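Local coordinates for G-protein alpha subunit Galpha7 (Naegleria fowleri, PDB 6NE6) that probably binds and hydrolyses GTP as the alpha subunit of a heterotrimeric G protein, switching between nucleotide states to relay signals, at residues Ser23-Gln28 against Val303-Lys308; Leu201-Leu206 against Leu246-Asp251. One frame throughout, in Å; residues are numbered along the deposited sequence.

Contact 1: Ser23-Gln28 against Val303-Lys308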
ATOM      1  N   SER A  23      -3.272   0.141  -4.342  1.00 17.26           N
ATOM      2  CA  SER A  23      -4.159   1.309  -4.344  1.00 18.43           C
ATOM      3  C   SER A  23      -3.378   2.614  -4.455  1.00 16.46           C
ATOM      4  O   SER A  23      -3.896   3.599  -5.003  1.00 16.92           O
ATOM      5  CB  SER A  23      -5.037   1.321  -3.089  1.00 27.42           C
ATOM      6  OG  SER A  23      -4.255   1.480  -1.920  1.00 37.37           O
ATOM      7  N   THR A  24      -2.138   2.645  -3.947  1.00 14.77           N
ATOM      8  CA  THR A  24      -1.276   3.808  -4.157  1.00 13.11           C
ATOM      9  C   THR A  24      -1.026   4.040  -5.639  1.00 13.32           C
ATOM     10  O   THR A  24      -1.067   5.183  -6.119  1.00 15.98           O
ATOM     11  CB  THR A  24       0.065   3.616  -3.439  1.00 16.31           C
ATOM     12  OG1 THR A  24      -0.181   3.221  -2.088  1.00 20.26           O
ATOM     13  CG2 THR A  24       0.876   4.922  -3.449  1.00 18.68           C
ATOM     14  N   ILE A  25      -0.760   2.960  -6.380  1.00 12.95           N
ATOM     15  CA  ILE A  25      -0.561   3.064  -7.818  1.00 13.91           C
ATOM     16  C   ILE A  25      -1.782   3.682  -8.476  1.00 14.41           C
ATOM     17  O   ILE A  25      -1.661   4.568  -9.330  1.00 13.22           O
ATOM     18  CB  ILE A  25      -0.250   1.682  -8.420  1.00 13.66           C
ATOM     19  CG1 ILE A  25       1.076   1.178  -7.861  1.00 14.32           C
ATOM     20  CG2 ILE A  25      -0.193   1.779  -9.930  1.00 14.63           C
ATOM     21  CD1 ILE A  25       1.494  -0.170  -8.427  1.00 18.86           C
ATOM     22  N   PHE A  26      -2.976   3.199  -8.109  1.00 13.36           N
ATOM     23  CA  PHE A  26      -4.185   3.711  -8.750  1.00 12.75           C
ATOM     24  C   PHE A  26      -4.378   5.189  -8.433  1.00 15.32           C
ATOM     25  O   PHE A  26      -4.714   5.982  -9.317  1.00 11.82           O
ATOM     26  CB  PHE A  26      -5.424   2.913  -8.332  1.00 10.65           C
ATOM     27  CG  PHE A  26      -6.664   3.323  -9.096  1.00 10.78           C
ATOM     28  CD1 PHE A  26      -6.943   2.754 -10.323  1.00 14.29           C
ATOM     29  CD2 PHE A  26      -7.514   4.302  -8.611  1.00 16.15           C
ATOM     30  CE1 PHE A  26      -8.059   3.142 -11.054  1.00 15.06           C
ATOM     31  CE2 PHE A  26      -8.635   4.696  -9.344  1.00 17.33           C
ATOM     32  CZ  PHE A  26      -8.899   4.110 -10.569  1.00 16.46           C
ATOM     33  N   LYS A  27      -4.188   5.577  -7.172  1.00 14.92           N
ATOM     34  CA  LYS A  27      -4.405   6.972  -6.804  1.00 15.68           C
ATOM     35  C   LYS A  27      -3.386   7.885  -7.468  1.00 16.32           C
ATOM     36  O   LYS A  27      -3.719   9.013  -7.865  1.00 15.12           O
ATOM     37  CB  LYS A  27      -4.386   7.122  -5.282  1.00 14.38           C
ATOM     38  CG  LYS A  27      -5.642   6.574  -4.620  1.00 13.73           C
ATOM     39  CD  LYS A  27      -5.589   6.733  -3.095  1.00 16.66           C
ATOM     40  CE  LYS A  27      -4.509   5.843  -2.465  1.00 20.48           C
ATOM     41  NZ  LYS A  27      -4.727   5.695  -0.989  1.00 20.23           N
ATOM     42  N   GLN A  28      -2.143   7.423  -7.610  1.00 11.48           N
ATOM     43  CA  GLN A  28      -1.156   8.220  -8.330  1.00 14.49           C
ATOM     44  C   GLN A  28      -1.533   8.361  -9.796  1.00 13.35           C
ATOM     45  O   GLN A  28      -1.341   9.431 -10.392  1.00 15.09           O
ATOM     46  CB  GLN A  28       0.232   7.600  -8.200  1.00 16.93           C
ATOM     47  CG  GLN A  28       0.792   7.658  -6.800  1.00 18.26           C
ATOM     48  CD  GLN A  28       1.350   9.026  -6.417  1.00 17.40           C
ATOM     49  OE1 GLN A  28       0.726  10.071  -6.654  1.00 20.13           O
ATOM     50  NE2 GLN A  28       2.533   9.025  -5.813  1.00 15.45           N
ATOM     51  N   VAL A 303       9.497  -0.694  -8.124  1.00 12.99           N
ATOM     52  CA  VAL A 303       8.826   0.602  -8.174  1.00 13.42           C
ATOM     53  C   VAL A 303       8.618   1.139  -6.762  1.00 12.69           C
ATOM     54  O   VAL A 303       8.590   0.393  -5.783  1.00 12.84           O
ATOM     55  CB  VAL A 303       7.483   0.505  -8.941  1.00 14.55           C
ATOM     56  CG1 VAL A 303       6.470  -0.290  -8.160  1.00 15.79           C
ATOM     57  CG2 VAL A 303       6.949   1.898  -9.279  1.00 18.51           C
ATOM     58  N   THR A 304       8.516   2.461  -6.658  1.00 12.54           N
ATOM     59  CA  THR A 304       8.067   3.111  -5.431  1.00 11.56           C
ATOM     60  C   THR A 304       6.844   3.923  -5.823  1.00 12.14           C
ATOM     61  O   THR A 304       6.976   5.010  -6.388  1.00 15.30           O
ATOM     62  CB  THR A 304       9.155   3.986  -4.822  1.00 15.04           C
ATOM     63  OG1 THR A 304      10.288   3.170  -4.509  1.00 14.80           O
ATOM     64  CG2 THR A 304       8.646   4.633  -3.530  1.00 17.69           C
ATOM     65  N   ALA A 305       5.659   3.376  -5.549  1.00 12.99           N
ATOM     66  CA  ALA A 305       4.426   4.022  -5.985  1.00 15.88           C
ATOM     67  C   ALA A 305       4.256   5.405  -5.371  1.00 15.59           C
ATOM     68  O   ALA A 305       3.641   6.280  -5.985  1.00 14.71           O
ATOM     69  CB  ALA A 305       3.220   3.141  -5.641  1.00 17.52           C
ATOM     70  N   LEU A 306       4.798   5.632  -4.171  1.00 12.89           N
ATOM     71  CA  LEU A 306       4.691   6.952  -3.557  1.00 16.61           C
ATOM     72  C   LEU A 306       5.549   7.988  -4.272  1.00 15.76           C
ATOM     73  O   LEU A 306       5.352   9.191  -4.067  1.00 19.54           O
ATOM     74  CB  LEU A 306       5.070   6.874  -2.074  1.00 18.22           C
ATOM     75  CG  LEU A 306       4.088   6.118  -1.180  1.00 17.75           C
ATOM     76  CD1 LEU A 306       4.697   5.891   0.203  1.00 22.91           C
ATOM     77  CD2 LEU A 306       2.791   6.924  -1.041  1.00 17.23           C
ATOM     78  N   ASP A 307       6.485   7.550  -5.112  1.00 15.18           N
ATOM     79  CA  ASP A 307       7.305   8.455  -5.921  1.00 15.97           C
ATOM     80  C   ASP A 307       6.636   8.595  -7.283  1.00 18.71           C
ATOM     81  O   ASP A 307       6.806   7.743  -8.161  1.00 20.18           O
ATOM     82  CB  ASP A 307       8.729   7.913  -6.049  1.00 18.07           C
ATOM     83  CG  ASP A 307       9.646   8.830  -6.865  1.00 26.98           C
ATOM     84  OD1 ASP A 307       9.154   9.655  -7.656  1.00 25.34           O
ATOM     85  OD2 ASP A 307      10.877   8.713  -6.717  1.00 30.48           O
ATOM     86  N   LYS A 308       5.890   9.688  -7.470  1.00 18.82           N
ATOM     87  CA  LYS A 308       5.063   9.790  -8.670  1.00 22.05           C
ATOM     88  C   LYS A 308       5.914   9.776  -9.935  1.00 15.86           C
ATOM     89  O   LYS A 308       5.544   9.140 -10.928  1.00 20.88           O
ATOM     90  CB  LYS A 308       4.190  11.044  -8.608  1.00 23.50           C
ATOM     91  CG  LYS A 308       3.347  11.261  -9.859  1.00 24.35           C
ATOM     92  CD  LYS A 308       2.792  12.674  -9.901  1.00 32.95           C
ATOM     93  CE  LYS A 308       1.572  12.809  -9.021  1.00 41.96           C
ATOM     94  NZ  LYS A 308       1.909  13.067  -7.594  1.00 41.71           N
TER
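Ile25 and Ala305 bring their backbones together, CA to CA 5.4 Å, where the helix that follows the probable phosphate-binding loop (P-loop) passes a type I beta turn running from Thr304 to Asp307. Farther along, the helix reaches Lys308, with CA of Gln28 6.4 Å from CA of Lys308. The turn is closed by the backbone bond from Asp307 N to Thr304 O. Ala305 directs its single methyl at the helix, and this small group suits so close an approach. Its CB rests 3.7 Å from CG1 of Ile25, on one branch of that side chain, and equally near CG2 of Thr24. In Thr24, CG2 stands anti to the backbone N; this methyl also meets CD2 of Leu306 at 3.7 Å, so that the threonine presents an apolar surface here. Gln28 provides the polar grip. A bend at chi2 (-78°) puts CD beside the turn, and NE2 donates to Ala305 O over 3.0 Å. The bond uses a lone pair in the carbonyl plane and lies almost in the glutamine's own amide plane, with an N-H...O angle of 158°. A glutamine suits this place because its chain is long enough to span to the turn and its amide both donates and accepts: OE1 receives a weak bond from Lys308 NZ at 3.4 Å, the lysine being folded back at its last two torsions. Asp307 instead N-caps the following helix, its OD1 taking the N-H of Asn310. The arrangement joins helix 22-32 to the loop that probably corresponds to the TCA motif of G-alpha subunits, which contacts the guanine base in relatives. Val154 of helix 150-154 touches Thr24, Gln28 and Leu306, Ile25 reaches Leu246 on strand 242-248, and Val303 and Gln28 lean on Leu311 of helix 308-326.

Contact 2: Leu201-Leu206 against Leu246-Asp251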
ATOM      1  N   LEU A 201      -0.999  -6.314 -13.547  1.00 15.43           N
ATOM      2  CA  LEU A 201       0.131  -5.867 -12.729  1.00 14.79           C
ATOM      3  C   LEU A 201      -0.043  -6.533 -11.376  1.00 14.68           C
ATOM      4  O   LEU A 201      -0.907  -6.134 -10.588  1.00 14.96           O
ATOM      5  CB  LEU A 201       0.171  -4.351 -12.579  1.00 14.78           C
ATOM      6  CG  LEU A 201       0.177  -3.508 -13.853  1.00 15.41           C
ATOM      7  CD1 LEU A 201       0.512  -2.071 -13.507  1.00 15.17           C
ATOM      8  CD2 LEU A 201       1.170  -4.082 -14.871  1.00 16.83           C
ATOM      9  N   PHE A 202       0.769  -7.561 -11.117  1.00 14.40           N
ATOM     10  CA  PHE A 202       0.744  -8.265  -9.843  1.00 14.31           C
ATOM     11  C   PHE A 202       1.665  -7.506  -8.899  1.00 13.98           C
ATOM     12  O   PHE A 202       2.878  -7.461  -9.115  1.00 15.87           O
ATOM     13  CB  PHE A 202       1.195  -9.713 -10.007  1.00 14.65           C
ATOM     14  CG  PHE A 202       0.801 -10.578  -8.854  1.00 15.31           C
ATOM     15  CD1 PHE A 202       1.491 -10.520  -7.654  1.00 18.61           C
ATOM     16  CD2 PHE A 202      -0.291 -11.422  -8.961  1.00 15.57           C
ATOM     17  CE1 PHE A 202       1.097 -11.309  -6.576  1.00 19.33           C
ATOM     18  CE2 PHE A 202      -0.679 -12.212  -7.906  1.00 15.61           C
ATOM     19  CZ  PHE A 202       0.012 -12.148  -6.705  1.00 16.59           C
ATOM     20  N   VAL A 203       1.102  -6.891  -7.865  1.00 13.93           N
ATOM     21  CA  VAL A 203       1.866  -5.974  -7.017  1.00 13.67           C
ATOM     22  C   VAL A 203       2.199  -6.664  -5.704  1.00 13.53           C
ATOM     23  O   VAL A 203       1.294  -7.143  -5.001  1.00 13.82           O
ATOM     24  CB  VAL A 203       1.086  -4.680  -6.749  1.00 14.59           C
ATOM     25  CG1 VAL A 203       1.951  -3.702  -5.944  1.00 14.27           C
ATOM     26  CG2 VAL A 203       0.604  -4.055  -8.058  1.00 14.64           C
ATOM     27  N   CYS A 204       3.493  -6.686  -5.359  1.00 14.06           N
ATOM     28  CA  CYS A 204       3.974  -7.265  -4.111  1.00 13.97           C
ATOM     29  C   CYS A 204       4.848  -6.248  -3.413  1.00 13.08           C
ATOM     30  O   CYS A 204       5.588  -5.510  -4.067  1.00 15.27           O
ATOM     31  CB  CYS A 204       4.792  -8.537  -4.336  1.00 12.91           C
ATOM     32  SG  CYS A 204       3.799  -9.920  -4.951  1.00 21.02           S
ATOM     33  N   SER A 205       4.768  -6.219  -2.084  1.00 13.19           N
ATOM     34  CA  SER A 205       5.599  -5.298  -1.318  1.00 13.36           C
ATOM     35  C   SER A 205       7.013  -5.845  -1.151  1.00 13.21           C
ATOM     36  O   SER A 205       7.201  -6.963  -0.664  1.00 14.30           O
ATOM     37  CB  SER A 205       4.971  -5.039   0.051  1.00 16.16           C
ATOM     38  OG  SER A 205       5.882  -4.321   0.875  1.00 14.29           O
ATOM     39  N   LEU A 206       8.010  -5.040  -1.539  1.00 13.40           N
ATOM     40  CA  LEU A 206       9.399  -5.372  -1.239  1.00 13.99           C
ATOM     41  C   LEU A 206       9.713  -5.158   0.237  1.00 15.55           C
ATOM     42  O   LEU A 206      10.602  -5.809   0.790  1.00 16.78           O
ATOM     43  CB  LEU A 206      10.317  -4.512  -2.100  1.00 17.19           C
ATOM     44  CG  LEU A 206      11.738  -4.937  -2.449  1.00 24.70           C
ATOM     45  CD1 LEU A 206      11.752  -6.326  -3.060  1.00 18.99           C
ATOM     46  CD2 LEU A 206      12.317  -3.908  -3.415  1.00 25.17           C
ATOM     47  N   LEU A 246       5.267  -6.385 -10.148  1.00 10.31           N
ATOM     48  CA  LEU A 246       5.745  -5.093  -9.658  1.00 12.55           C
ATOM     49  C   LEU A 246       6.141  -5.257  -8.194  1.00 12.20           C
ATOM     50  O   LEU A 246       5.285  -5.533  -7.347  1.00 14.19           O
ATOM     51  CB  LEU A 246       4.667  -4.028  -9.807  1.00 13.96           C
ATOM     52  CG  LEU A 246       4.614  -3.271 -11.127  1.00 17.73           C
ATOM     53  CD1 LEU A 246       4.329  -4.217 -12.298  1.00 21.62           C
ATOM     54  CD2 LEU A 246       3.544  -2.191 -11.010  1.00 17.26           C
ATOM     55  N   LEU A 247       7.426  -5.093  -7.902  1.00 11.37           N
ATOM     56  CA  LEU A 247       7.913  -5.174  -6.524  1.00 12.24           C
ATOM     57  C   LEU A 247       7.936  -3.740  -6.013  1.00 14.39           C
ATOM     58  O   LEU A 247       8.819  -2.957  -6.371  1.00 13.16           O
ATOM     59  CB  LEU A 247       9.275  -5.867  -6.464  1.00 12.69           C
ATOM     60  CG  LEU A 247       9.210  -7.338  -6.914  1.00 16.92           C
ATOM     61  CD1 LEU A 247      10.602  -7.982  -7.053  1.00 19.85           C
ATOM     62  CD2 LEU A 247       8.348  -8.158  -5.972  1.00 23.76           C
ATOM     63  N   ASN A 248       6.935  -3.398  -5.202  1.00 12.59           N
ATOM     64  CA  ASN A 248       6.600  -2.042  -4.819  1.00 12.26           C
ATOM     65  C   ASN A 248       7.234  -1.698  -3.472  1.00 13.02           C
ATOM     66  O   ASN A 248       7.829  -2.545  -2.794  1.00 12.65           O
ATOM     67  CB  ASN A 248       5.068  -1.900  -4.783  1.00 14.81           C
ATOM     68  CG  ASN A 248       4.602  -0.475  -4.569  1.00 17.92           C
ATOM     69  OD1 ASN A 248       5.240   0.485  -5.003  1.00 14.09           O
ATOM     70  ND2 ASN A 248       3.472  -0.335  -3.888  1.00 15.26           N
ATOM     71  N   LYS A 249       7.122  -0.425  -3.102  1.00 13.93           N
ATOM     72  CA  LYS A 249       7.701   0.109  -1.865  1.00 12.21           C
ATOM     73  C   LYS A 249       9.221  -0.036  -1.851  1.00 15.51           C
ATOM     74  O   LYS A 249       9.827  -0.229  -0.793  1.00 14.15           O
ATOM     75  CB  LYS A 249       7.066  -0.532  -0.623  1.00 14.12           C
ATOM     76  CG  LYS A 249       5.535  -0.518  -0.646  1.00 13.40           C
ATOM     77  CD  LYS A 249       4.949  -1.021   0.664  1.00 15.39           C
ATOM     78  CE  LYS A 249       3.425  -1.033   0.614  1.00 16.69           C
ATOM     79  NZ  LYS A 249       2.854  -1.414   1.954  1.00 18.44           N
ATOM     80  N   HIS A 250       9.835   0.093  -3.031  1.00 13.10           N
ATOM     81  CA  HIS A 250      11.278  -0.094  -3.172  1.00 15.09           C
ATOM     82  C   HIS A 250      12.059   0.843  -2.250  1.00 14.87           C
ATOM     83  O   HIS A 250      12.991   0.418  -1.562  1.00 15.96           O
ATOM     84  CB  HIS A 250      11.683   0.125  -4.636  1.00 14.75           C
ATOM     85  CG  HIS A 250      13.161   0.182  -4.855  1.00 14.10           C
ATOM     86  ND1 HIS A 250      13.895   1.331  -4.671  1.00 15.98           N
ATOM     87  CD2 HIS A 250      14.038  -0.760  -5.282  1.00 17.49           C
ATOM     88  CE1 HIS A 250      15.167   1.089  -4.936  1.00 18.99           C
ATOM     89  NE2 HIS A 250      15.279  -0.170  -5.323  1.00 17.70           N
ATOM     90  N   ASP A 251      11.699   2.125  -2.220  1.00 14.05           N
ATOM     91  CA  ASP A 251      12.477   3.065  -1.414  1.00 15.87           C
ATOM     92  C   ASP A 251      12.328   2.790   0.090  1.00 14.61           C
ATOM     93  O   ASP A 251      13.289   2.983   0.850  1.00 14.03           O
ATOM     94  CB  ASP A 251      12.083   4.503  -1.775  1.00 17.44           C
ATOM     95  CG  ASP A 251      12.592   4.931  -3.169  1.00 21.68           C
ATOM     96  OD1 ASP A 251      13.368   4.182  -3.809  1.00 21.53           O
ATOM     97  OD2 ASP A 251      12.201   6.023  -3.638  1.00 24.58           O
TER
HETATM   98  O   HOH W   1       4.378  -3.637   2.853  1.00 17.84           O
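Leu201 meets Leu246 branch to branch on two neighbouring parallel strands, CD1 of Leu201 lying 3.9 Å from CD2 of Leu246. The short strand axes come within 4.6 Å and are turned by 31°, the usual twist of such a sheet. Phe202 contributes its carbonyl, which accepts from Leu246 N, while its ring packs against Phe229 and Tyr232, outside the two strands. Val203 pairs with Leu246 on the same face as Leu201; its CG1, anti to the backbone N, touches CB of Asn248 at 3.8 Å, the branched valine setting a methyl against the apolar CB of Asn248. Cys204 sits on the other face, where its CB packs 3.9 Å from CD2 of Leu247. Cys204 N donates to Leu246 O, and Cys204 O accepts from Asn248 N at 2.8 Å. Ser205 has OG anti to the backbone N (chi1 171°), beside the extended Lys249, and OG lies 3.4 Å from CD of Lys249. A water 2.6 Å from Ser205 OG accepts from Lys249 NZ; Ser207 also bonds this OG, and Asp129 forms a salt bridge with the lysine. Leu206 ends the pairing by donating N to Asn248 O, and its CD2 rests 4.0 Å from CD2 of His250. The Asn-Lys-His-Asp sequence at 248-251 matches the NKxD motif that recognises guanine in G proteins. The short carboxamide of Asn248 can both donate and accept, and it ties loops together: ND2 to Ser20 O and OD1 to Ala305 N. Strands 199-205 and 242-248 belong to one beta-alpha-beta unit with helix 221-235, flanked in the sheet by strands 10-16 and 297-302, while helix 277-291 covers Cys204, Leu206 and Leu247 through Tyr288, Ile284 and Lys285.

How the contacts relate
Contacts 1 and 2 have centres about 10 Å apart in the same P-loop NTPase-like core, which probably binds nucleotide. Along the chain, residues 23-28 come first, then both segments of contact 2, and finally 303-308, so contact 1 brings the sequence's early and late parts together around contact 2. The two touch directly: Val303 N probably bonds to Leu247 O over 2.9 Å, continuing the sheet's pairing, and Thr304 OG1 probably bonds to Asp251 N over 2.9 Å. Thus the loop after strand 297-302 is held by helix 22-32 and by the end of strand 242-248 with the first turn of helix 250-258, consistent with a shared guanine-binding region beside the probable P-loop.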